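PDB 7LR8: glycosyl hydrolase from Streptomyces cattleya, which probably hydrolyses the beta-1,4 linkage between mannose and N-acetylglucosamine in the core disaccharide released during N-glycan breakdown. Local coordinates for residues A282-A285 and T286-D290. The protein carries 1 engineered substitution. Numbering follows the deposited sequence.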
loop_
_atom_site.group_PDB
_atom_site.type_symbol
_atom_site.label_atom_id
_atom_site.label_comp_id
_atom_site.label_asym_id
_atom_site.label_seq_id
_atom_site.Cartn_x
_atom_site.Cartn_y
_atom_site.Cartn_z
ATOM N N ALA B 282 -27.539 -7.883 21.038
ATOM C CA ALA B 282 -28.223 -9.171 20.934
ATOM C C ALA B 282 -29.669 -8.990 20.488
ATOM O O ALA B 282 -30.141 -9.680 19.572
ATOM C CB ALA B 282 -28.167 -9.919 22.272
ATOM N N GLU B 283 -30.395 -8.076 21.140
ATOM C CA GLU B 283 -31.772 -7.796 20.742
ATOM C C GLU B 283 -31.841 -7.310 19.303
ATOM O O GLU B 283 -32.762 -7.672 18.558
ATOM C CB GLU B 283 -32.392 -6.746 21.659
ATOM C CG GLU B 283 -32.926 -7.271 22.954
ATOM C CD GLU B 283 -33.457 -6.150 23.810
ATOM O OE1 GLU B 283 -34.498 -5.567 23.443
ATOM O OE2 GLU B 283 -32.811 -5.832 24.826
ATOM N N PHE B 284 -30.882 -6.478 18.900
ATOM C CA PHE B 284 -30.896 -5.937 17.549
ATOM C C PHE B 284 -30.657 -7.034 16.524
ATOM O O PHE B 284 -31.287 -7.045 15.459
ATOM C CB PHE B 284 -29.842 -4.833 17.418
ATOM C CG PHE B 284 -29.528 -4.456 16.000
ATOM C CD1 PHE B 284 -30.312 -3.535 15.320
ATOM C CD2 PHE B 284 -28.451 -5.027 15.340
ATOM C CE1 PHE B 284 -30.015 -3.197 13.997
ATOM C CE2 PHE B 284 -28.159 -4.691 14.029
ATOM C CZ PHE B 284 -28.946 -3.772 13.363
ATOM N N ALA B 285 -29.734 -7.952 16.823
ATOM C CA ALA B 285 -29.431 -9.031 15.887
ATOM C C ALA B 285 -30.649 -9.921 15.686
ATOM O O ALA B 285 -30.992 -10.270 14.550
ATOM C CB ALA B 285 -28.238 -9.845 16.393
ATOM N N THR B 286 -31.324 -10.284 16.786
ATOM C CA THR B 286 -32.538 -11.096 16.711
ATOM C C THR B 286 -33.606 -10.398 15.878
ATOM O O THR B 286 -34.182 -10.992 14.958
ATOM C CB THR B 286 -33.060 -11.386 18.124
ATOM O OG1 THR B 286 -32.093 -12.165 18.836
ATOM C CG2 THR B 286 -34.404 -12.151 18.092
ATOM N N ALA B 287 -33.852 -9.115 16.161
ATOM C CA ALA B 287 -34.882 -8.383 15.432
ATOM C C ALA B 287 -34.542 -8.294 13.956
ATOM O O ALA B 287 -35.414 -8.479 13.096
ATOM C CB ALA B 287 -35.052 -6.982 16.016
ATOM N N THR B 288 -33.268 -8.020 13.653
ATOM C CA THR B 288 -32.827 -7.845 12.277
ATOM C C THR B 288 -32.976 -9.133 11.483
ATOM O O THR B 288 -33.497 -9.132 10.358
ATOM C CB THR B 288 -31.368 -7.386 12.264
ATOM O OG1 THR B 288 -31.287 -6.051 12.772
ATOM C CG2 THR B 288 -30.801 -7.424 10.849
ATOM N N ILE B 289 -32.507 -10.243 12.053
ATOM C CA ILE B 289 -32.592 -11.528 11.370
ATOM C C ILE B 289 -34.048 -11.966 11.213
ATOM O O ILE B 289 -34.445 -12.428 10.137
ATOM C CB ILE B 289 -31.749 -12.580 12.114
ATOM C CG1 ILE B 289 -30.270 -12.199 12.058
ATOM C CG2 ILE B 289 -31.996 -13.978 11.529
ATOM C CD1 ILE B 289 -29.363 -13.156 12.799
ATOM N N ASP B 290 -34.874 -11.821 12.264
ATOM C CA ASP B 290 -36.292 -12.137 12.110
ATOM C C ASP B 290 -36.906 -11.334 10.967
ATOM O O ASP B 290 -37.690 -11.866 10.174
ATOM C CB ASP B 290 -37.069 -11.860 13.399
ATOM C CG ASP B 290 -36.808 -12.883 14.488
ATOM O OD1 ASP B 290 -36.402 -14.020 14.179
ATOM O OD2 ASP B 290 -37.028 -12.545 15.671
#
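The phenyl ring of Phe284 carries the hydroxyl of Thr288 over one face: OG1 stands 3.3 Å above the ring plane, displaced toward the rim, and its closest ring atom is CZ of Phe284. Phe284 has CG anti to its own N (chi1 165°), which lays the ring alongside the next turn of the helix; the buried ring also touches Ala271, Val276 and Thr242, a largely nonpolar setting that suits a large aromatic. A buried hydroxyl here needs a polar partner, and Thr288 finds it in the backbone one turn back. With OG1 beside its own N (chi1 -69°), it bonds to Phe284 O at 2.9 Å from above the carbonyl plane, while Thr288 N reaches the same oxygen from the opposite face, also at 2.9 Å. Two bonds thus grip one carbonyl, and the hydroxyl is held against the ring. Thr286 OG1 lies 3.2 Å from Ala282 O, a possible bond only, since its proton has another acceptor within reach. Against helix 334-349, Ala282 and Thr286 touch Ala338, while Ala285 and Ile289 touch Val339; small alanines suit such an interface and the branched isoleucine fills it. Ala287 and Thr288 meet helix 240-253. Exposed Asp290 forms a salt bridge through OD1 with Arg345 NH1. Helix 281-293 is the connecting helix of a beta-alpha-beta unit with strands 264-269 and 298-304, in the (beta/alpha)8 barrel characteristic of family GH5.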